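Local coordinates for protein 5,10-methylenetetrahydromethanopterin reductase (Methanopyrus kandleri, PDB 1EZW) that catalyses the reversible, coenzyme F420-dependent reduction of methylene-tetrahydromethanopterin to methyl-tetrahydromethanopterin, a step of methanogenesis from carbon dioxide, at residues 337-340 with 341-345; 123-126 with 127-131; 246-249 with 250-254; 184-187 with 188-192. All blocks are in the same frame, centred on the assembly; numbering follows the deposited sequence.

Interaction 1 of 4, residues 337-340 with 341-345; sequences ELVG and QEVIP. Unlike the reference sequence in segment 341-345: Ile344 (reference Leu).
The last turn of helix 332-342 closes with Gln341 N bonded to Glu337 O (2.8 Å) and Glu342 N to Leu338 O (2.8 Å), after which Val339 O takes two donors. One is Val343 N at 3.0 Å, which comes in well above the carbonyl plane; the other is Ile344 N at 2.9 Å, nearly along the C=O axis with an N-H...O angle of 168°. The carbonyl of buried Val339 thus gathers two N-H groups as the chain leaves the helix. Val339 CG1, anti to the backbone N (chi1 172°), meets Ile344 CG1 at 3.7 Å, and apolar branched chains suit both places because each also touches Phe31. On another side of the turn, Leu338 CD1 lies 3.6 Å from Glu342 CD, a methyl against the carbon of an extended, solvent-facing carboxylate. Pro345, which has no N-H to offer, sets CD 3.2 Å from Gly340 O. Glu337 OE2 forms a salt bridge with Lys15 of the second subunit. Val343 packs on Val307 and Ile311 of helix 304-316, Val339 and Val343 both rest on Ile234 of strand 232-234, and Val343 and Ile344 reach Phe6 of strand 5-10 in this TIM barrel.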
# COMPACT_ATOMS: atom_id res chain seq x y z
N GLU A 337 -0.98 -6.82 -22.28
CA GLU A 337 -1.05 -5.59 -23.04
C GLU A 337 -1.55 -5.86 -24.47
O GLU A 337 -2.30 -5.06 -25.03
CB GLU A 337 0.35 -4.93 -23.05
CG GLU A 337 0.72 -4.39 -21.66
CD GLU A 337 2.08 -3.76 -21.62
OE1 GLU A 337 3.01 -4.29 -22.29
OE2 GLU A 337 2.23 -2.75 -20.90
N LEU A 338 -1.13 -6.98 -25.04
CA LEU A 338 -1.56 -7.33 -26.40
C LEU A 338 -3.08 -7.58 -26.37
O LEU A 338 -3.83 -7.15 -27.26
CB LEU A 338 -0.75 -8.55 -26.87
CG LEU A 338 -0.83 -8.89 -28.35
CD1 LEU A 338 -0.59 -7.63 -29.19
CD2 LEU A 338 0.18 -9.98 -28.63
N VAL A 339 -3.59 -8.20 -25.31
CA VAL A 339 -5.04 -8.35 -25.20
C VAL A 339 -5.72 -6.97 -25.08
O VAL A 339 -6.72 -6.69 -25.75
CB VAL A 339 -5.44 -9.23 -23.96
CG1 VAL A 339 -7.00 -9.22 -23.74
CG2 VAL A 339 -4.96 -10.63 -24.15
N GLY A 340 -5.20 -6.08 -24.23
CA GLY A 340 -5.84 -4.79 -24.08
C GLY A 340 -5.79 -3.94 -25.36
O GLY A 340 -6.73 -3.21 -25.66
N GLN A 341 -4.70 -4.05 -26.10
CA GLN A 341 -4.52 -3.26 -27.33
C GLN A 341 -5.13 -3.84 -28.60
O GLN A 341 -5.61 -3.06 -29.43
CB GLN A 341 -3.03 -3.04 -27.61
CG GLN A 341 -2.34 -2.07 -26.66
CD GLN A 341 -2.84 -0.64 -26.83
OE1 GLN A 341 -3.52 -0.09 -25.96
NE2 GLN A 341 -2.54 -0.05 -27.99
N GLU A 342 -5.11 -5.16 -28.76
CA GLU A 342 -5.59 -5.74 -30.02
C GLU A 342 -6.72 -6.76 -29.94
O GLU A 342 -7.10 -7.37 -30.98
CB GLU A 342 -4.42 -6.37 -30.77
CG GLU A 342 -3.22 -5.41 -30.92
CD GLU A 342 -2.18 -5.90 -31.91
OE1 GLU A 342 -1.08 -5.31 -31.94
OE2 GLU A 342 -2.46 -6.87 -32.67
N VAL A 343 -7.24 -7.00 -28.73
CA VAL A 343 -8.34 -7.94 -28.59
C VAL A 343 -9.56 -7.26 -28.00
O VAL A 343 -10.62 -7.22 -28.63
CB VAL A 343 -7.94 -9.16 -27.71
CG1 VAL A 343 -9.16 -10.08 -27.50
CG2 VAL A 343 -6.80 -9.95 -28.37
N ILE A 344 -9.43 -6.73 -26.77
CA ILE A 344 -10.57 -6.10 -26.12
C ILE A 344 -11.29 -5.01 -26.95
O ILE A 344 -12.51 -4.97 -26.96
CB ILE A 344 -10.15 -5.54 -24.72
CG1 ILE A 344 -9.82 -6.75 -23.83
CG2 ILE A 344 -11.28 -4.69 -24.10
CD1 ILE A 344 -9.32 -6.39 -22.40
N PRO A 345 -10.54 -4.12 -27.64
CA PRO A 345 -11.20 -3.08 -28.44
C PRO A 345 -12.19 -3.62 -29.51
O PRO A 345 -13.11 -2.91 -29.94
CB PRO A 345 -10.02 -2.34 -29.06
CG PRO A 345 -8.94 -2.49 -27.97
CD PRO A 345 -9.08 -3.98 -27.72

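Interaction 2 of 4, residues 123-126 with 127-131; sequences DEVG and PATAI
Gly126 and Ala130 are joined across the first turn of helix 127-142, where Gly126 is the N-cap and Pro127 occupies the N1 position of this helix in the TIM-barrel fold. Across the turn the hydrogen bonding is main-chain. Ala130 N donates to Gly126 O over 2.9 Å, with an N-H...O angle of 162°, and the next bond of the helix follows at once, from Ile131 N to Pro127 O. The cap therefore contributes its carbonyl as the first i to i+4 acceptor. Proline suits N1 because the first turn of a helix has no acceptor waiting for its missing N-H, and its ring holds phi near the helical value, at -55°.

The apolar contact is made by Val125 and Thr129, whose side chains cross at about a right angle. Val125 has CG1 anti to its backbone N (chi1 179°), beside the carbonyl carbon, where it meets the methyl of Thr129; the threonine hydroxyl lies on the other branch, beside its backbone N. A beta-branched residue on each side thus brings methyl to methyl.

Packing beyond the turn comes from several directions. Pro127, Ala128 and Ile131 touch Met182 of helix 180-189, Ile131 also reaches Phe173 and Met175 of strand 173-176, and Pro127 and Ala130 lie on Tyr69. Small alanines allow these neighbours to come close. A backbone hydrogen bond to Lys113 holds Val125 as it approaches the helix, and its CG1 ends 3.6 Å from Thr129 CG2.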
# COMPACT_ATOMS: atom_id res chain seq x y z
N ASP A 123 -24.08 -37.45 8.75
CA ASP A 123 -24.45 -37.79 7.39
C ASP A 123 -23.71 -36.99 6.30
O ASP A 123 -23.55 -35.77 6.41
CB ASP A 123 -25.95 -37.55 7.20
CG ASP A 123 -26.79 -38.43 8.10
OD1 ASP A 123 -27.98 -38.10 8.24
OD2 ASP A 123 -26.27 -39.43 8.65
N GLU A 124 -23.31 -37.70 5.25
CA GLU A 124 -22.64 -37.07 4.10
C GLU A 124 -23.53 -36.02 3.47
O GLU A 124 -24.75 -36.14 3.46
CB GLU A 124 -22.31 -38.09 3.03
CG GLU A 124 -21.42 -39.20 3.45
CD GLU A 124 -20.99 -40.00 2.25
OE1 GLU A 124 -21.80 -40.16 1.31
OE2 GLU A 124 -19.84 -40.47 2.25
N VAL A 125 -22.91 -35.00 2.89
CA VAL A 125 -23.65 -33.91 2.28
C VAL A 125 -23.08 -33.70 0.89
O VAL A 125 -21.86 -33.70 0.70
CB VAL A 125 -23.45 -32.59 3.09
CG1 VAL A 125 -24.21 -31.44 2.43
CG2 VAL A 125 -23.92 -32.75 4.52
N GLY A 126 -23.96 -33.53 -0.10
CA GLY A 126 -23.48 -33.32 -1.45
C GLY A 126 -22.79 -31.95 -1.55
O GLY A 126 -23.22 -30.99 -0.91
N PRO A 127 -21.72 -31.85 -2.34
CA PRO A 127 -20.97 -30.60 -2.54
C PRO A 127 -21.87 -29.47 -3.02
O PRO A 127 -21.69 -28.31 -2.60
CB PRO A 127 -19.92 -31.02 -3.57
CG PRO A 127 -19.62 -32.42 -3.12
CD PRO A 127 -21.06 -32.94 -3.07
N ALA A 128 -22.86 -29.75 -3.88
CA ALA A 128 -23.72 -28.67 -4.32
C ALA A 128 -24.54 -28.12 -3.14
O ALA A 128 -24.83 -26.91 -3.07
CB ALA A 128 -24.63 -29.12 -5.47
N THR A 129 -24.93 -29.01 -2.23
CA THR A 129 -25.68 -28.58 -1.05
C THR A 129 -24.74 -27.77 -0.15
O THR A 129 -25.14 -26.72 0.33
CB THR A 129 -26.27 -29.76 -0.31
OG1 THR A 129 -27.33 -30.29 -1.13
CG2 THR A 129 -26.82 -29.34 1.04
N ALA A 130 -23.51 -28.24 0.05
CA ALA A 130 -22.55 -27.48 0.87
C ALA A 130 -22.37 -26.06 0.29
O ALA A 130 -22.34 -25.09 1.05
CB ALA A 130 -21.19 -28.21 0.95
N ILE A 131 -22.27 -25.94 -1.03
CA ILE A 131 -22.11 -24.63 -1.66
C ILE A 131 -23.36 -23.77 -1.44
O ILE A 131 -23.26 -22.58 -1.18
CB ILE A 131 -21.77 -24.78 -3.16
CG1 ILE A 131 -20.35 -25.36 -3.29
CG2 ILE A 131 -21.87 -23.36 -3.87
CD1 ILE A 131 -19.91 -25.69 -4.72

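Interaction 3 of 4, residues 246-249 with 250-254; sequences KIVV and AFIVM
Ile247 and Phe251 come together because the isoleucine sends CG1 anti to its backbone N (chi1 -180°) and a bend at chi2 (58°) carries CD1 to the ring, while the phenylalanine, at chi1 -89°, leans back along helix 238-254. The two side chains lie side by side and point the same way, with Ile247 CD1 3.8 Å from Phe251 CE1. Ile247 O sits at the edge of the ring, in its plane, and also accepts the long bond from Phe251 N (3.3 Å).

One residue further on, Val248 CG1 meets Ile252 CD1 at 4.0 Å. The isoleucine is extended, its CG1 passes Val248 O at 3.2 Å, and it packs on Phe298 of helix 292-298. An alanine at Ile252 is likely to leave Val248 CG1 without its methyl partner and open a gap toward Phe298. The third pair is the buried one: Val249 CG1 and Val253 CG2 are 3.8 Å apart, two compact branched chains. All three are i to i+4 side-chain pairs along a helix of the TIM-barrel subunit.

Beneath them runs the ladder of backbone bonds. Ala250 N to Lys246 O (2.7 Å) and Val253 N to Val249 O (2.7 Å) are short and straight, and Ile252 N bonds to Val248 O. Ala250 has only a methyl, which suits its buried place against Ile274.

Lys246 NZ forms a salt bridge with Glu243, three residues earlier. Val249 and Val253 pack on Met294 of helix 292-298, Ile247 and Phe251 on Phe283 of helix 283-289, and Ala250 and Met254 on helix 273-277.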
# COMPACT_ATOMS: atom_id res chain seq x y z
N LYS A 246 1.54 -25.67 -24.58
CA LYS A 246 1.76 -27.11 -24.43
C LYS A 246 1.81 -27.74 -23.05
O LYS A 246 1.04 -28.67 -22.78
CB LYS A 246 2.95 -27.55 -25.29
CG LYS A 246 2.61 -27.39 -26.77
CD LYS A 246 3.70 -27.86 -27.72
CE LYS A 246 3.31 -27.57 -29.17
NZ LYS A 246 4.38 -27.88 -30.15
N ILE A 247 2.68 -27.26 -22.17
CA ILE A 247 2.73 -27.85 -20.84
C ILE A 247 1.36 -27.78 -20.18
O ILE A 247 0.91 -28.74 -19.58
CB ILE A 247 3.77 -27.15 -19.93
CG1 ILE A 247 3.78 -27.83 -18.55
CG2 ILE A 247 3.42 -25.67 -19.76
CD1 ILE A 247 4.08 -29.32 -18.57
N VAL A 248 0.68 -26.64 -20.31
CA VAL A 248 -0.63 -26.52 -19.67
C VAL A 248 -1.66 -27.45 -20.33
O VAL A 248 -2.42 -28.11 -19.64
CB VAL A 248 -1.13 -25.05 -19.67
CG1 VAL A 248 -2.50 -24.98 -19.01
CG2 VAL A 248 -0.13 -24.14 -18.90
N VAL A 249 -1.69 -27.50 -21.66
CA VAL A 249 -2.65 -28.37 -22.34
C VAL A 249 -2.36 -29.84 -21.98
O VAL A 249 -3.29 -30.62 -21.76
CB VAL A 249 -2.61 -28.17 -23.87
CG1 VAL A 249 -3.36 -29.29 -24.57
CG2 VAL A 249 -3.28 -26.82 -24.21
N ALA A 250 -1.08 -30.19 -21.91
CA ALA A 250 -0.71 -31.56 -21.55
C ALA A 250 -1.41 -31.97 -20.25
O ALA A 250 -1.99 -33.05 -20.18
CB ALA A 250 0.79 -31.69 -21.41
N PHE A 251 -1.37 -31.10 -19.24
CA PHE A 251 -2.04 -31.39 -17.97
C PHE A 251 -3.54 -31.42 -18.12
O PHE A 251 -4.23 -32.17 -17.43
CB PHE A 251 -1.68 -30.37 -16.89
CG PHE A 251 -0.45 -30.73 -16.10
CD1 PHE A 251 0.83 -30.60 -16.64
CD2 PHE A 251 -0.58 -31.24 -14.81
CE1 PHE A 251 1.96 -30.97 -15.92
CE2 PHE A 251 0.55 -31.62 -14.07
CZ PHE A 251 1.82 -31.49 -14.63
N ILE A 252 -4.07 -30.57 -19.00
CA ILE A 252 -5.52 -30.55 -19.20
C ILE A 252 -5.94 -31.88 -19.85
O ILE A 252 -6.92 -32.49 -19.42
CB ILE A 252 -5.94 -29.37 -20.10
CG1 ILE A 252 -5.57 -28.05 -19.41
CG2 ILE A 252 -7.44 -29.46 -20.42
CD1 ILE A 252 -5.89 -26.80 -20.21
N VAL A 253 -5.20 -32.30 -20.87
CA VAL A 253 -5.50 -33.55 -21.56
C VAL A 253 -5.50 -34.67 -20.54
O VAL A 253 -6.39 -35.51 -20.53
CB VAL A 253 -4.44 -33.87 -22.65
CG1 VAL A 253 -4.69 -35.27 -23.21
CG2 VAL A 253 -4.53 -32.85 -23.77
N MET A 254 -4.49 -34.68 -19.68
CA MET A 254 -4.39 -35.73 -18.66
C MET A 254 -5.59 -35.82 -17.73
O MET A 254 -6.07 -36.92 -17.45
CB MET A 254 -3.16 -35.53 -17.79
CG MET A 254 -3.07 -36.54 -16.67
SD MET A 254 -1.79 -36.11 -15.51
CE MET A 254 -2.44 -34.54 -14.88

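Interaction 4 of 4, residues 184-187 with 188-192; sequences KTAG and EIANG
Thr185 and Ile189 lie side by side, pointing the same way, with the methyl CG2 of Thr185 3.9 Å from Ile189 CD1. Ile189 holds CG1 between its backbone N and carbonyl carbon (chi1 74°), an unusual setting for a helical isoleucine, and this brings CG1 to 3.3 Å from Thr185 O. The same carbonyl accepts Ile189 N at 2.9 Å and, weakly, Glu188 N, whose other acceptor is Lys184 O. One residue on, Ala190 N closes on Ala186 O over 2.8 Å. Ala186 CB and Ala190 CB are 4.3 Å apart, methyls small enough for a buried corner where the helix ends.

The polar ends of Lys184 and Glu188 do not meet directly. A water accepts from Lys184 NZ at 3.1 Å and donates to Glu188 OE2 at 2.5 Å, so it links two opposite charges, Lys184 NZ and Glu188 OE2 being 5.2 Å apart. Glu188 reaches it with an extended chain, CG being anti to N (chi1 174°).

The turn belongs to a beta-alpha-beta unit of the TIM barrel: helix 180-189 follows strand 173-176 and leads, through Ala190 and Asn191, into strand 192-196.

Each charged end has a further partner, which probably limits its freedom. Lys184 forms a salt bridge with Glu216, and Glu188 OE1 with Arg132 of helix 127-142. Thr185 OG1 bonds to Ile181 O, consistent with the rotamer that sets CG2 beside Ile189. Where the helix runs out of N-H donors, side chains reach the late carbonyls: Lys135 NZ bonds to Ile189 O, and Arg219 NH1 to Ala190 O.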
# COMPACT_ATOMS: atom_id res chain seq x y z
N LYS A 184 -26.37 -26.74 -13.07
CA LYS A 184 -27.76 -26.40 -12.81
C LYS A 184 -27.90 -25.56 -11.51
O LYS A 184 -28.63 -24.57 -11.45
CB LYS A 184 -28.56 -27.70 -12.72
CG LYS A 184 -30.03 -27.50 -12.81
CD LYS A 184 -30.74 -28.87 -12.83
CE LYS A 184 -32.24 -28.68 -12.99
NZ LYS A 184 -32.72 -27.75 -11.93
N THR A 185 -27.16 -25.96 -10.48
CA THR A 185 -27.20 -25.23 -9.21
C THR A 185 -26.73 -23.78 -9.41
O THR A 185 -27.29 -22.84 -8.84
CB THR A 185 -26.29 -25.93 -8.17
OG1 THR A 185 -26.76 -27.28 -8.00
CG2 THR A 185 -26.31 -25.18 -6.80
N ALA A 186 -25.68 -23.60 -10.21
CA ALA A 186 -25.15 -22.27 -10.45
C ALA A 186 -26.20 -21.42 -11.19
O ALA A 186 -26.39 -20.26 -10.89
CB ALA A 186 -23.83 -22.38 -11.25
N GLY A 187 -26.93 -22.02 -12.14
CA GLY A 187 -27.93 -21.22 -12.84
C GLY A 187 -29.04 -20.82 -11.88
O GLY A 187 -29.69 -19.77 -12.02
N GLU A 188 -29.25 -21.61 -10.86
CA GLU A 188 -30.30 -21.30 -9.92
C GLU A 188 -29.91 -20.27 -8.86
O GLU A 188 -30.70 -19.39 -8.53
CB GLU A 188 -30.77 -22.58 -9.20
CG GLU A 188 -31.78 -22.29 -8.09
CD GLU A 188 -32.14 -23.52 -7.27
OE1 GLU A 188 -32.53 -23.31 -6.08
OE2 GLU A 188 -32.06 -24.67 -7.78
N ILE A 189 -28.67 -20.35 -8.37
CA ILE A 189 -28.30 -19.49 -7.26
C ILE A 189 -27.14 -18.52 -7.47
O ILE A 189 -26.88 -17.69 -6.59
CB ILE A 189 -27.92 -20.33 -6.00
CG1 ILE A 189 -26.53 -20.96 -6.19
CG2 ILE A 189 -28.97 -21.48 -5.76
CD1 ILE A 189 -25.96 -21.73 -5.00
N ALA A 190 -26.48 -18.60 -8.61
CA ALA A 190 -25.31 -17.72 -8.79
C ALA A 190 -25.46 -16.54 -9.72
O ALA A 190 -26.28 -16.55 -10.65
CB ALA A 190 -24.13 -18.59 -9.23
N ASN A 191 -24.64 -15.50 -9.50
CA ASN A 191 -24.61 -14.36 -10.43
C ASN A 191 -23.76 -14.72 -11.65
O ASN A 191 -23.85 -14.08 -12.67
CB ASN A 191 -23.96 -13.16 -9.76
CG ASN A 191 -24.82 -12.60 -8.68
OD1 ASN A 191 -25.94 -12.13 -8.97
ND2 ASN A 191 -24.36 -12.64 -7.46
N GLY A 192 -22.92 -15.72 -11.49
CA GLY A 192 -22.07 -16.16 -12.58
C GLY A 192 -21.55 -17.57 -12.40
O GLY A 192 -21.63 -18.14 -11.31
O HOH W 1 -31.45 -25.99 -9.78

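All four are local contacts within or at the end of a helix in one barrel subunit, and no contact is wholly core or surface. Interactions 1 and 4 lie at C-terminal ends, interaction 2 at an N-terminus, and interaction 3 along the final turns of helix 238-254. Only interactions 2 and 4 touch, Ala128 CB against Thr185 OG1 at 3.8 Å, and both rest on strand 173-176. Interactions 3 and 4 lie on opposite sides of the chain's centre, as do 1 and 2. Chemistry follows place: interaction 2 pairs a main-chain cap with one methyl contact, interaction 3 is chiefly aliphatic and aromatic among helices, interaction 4 adds a bridging water, and interaction 1 alone reaches another subunit.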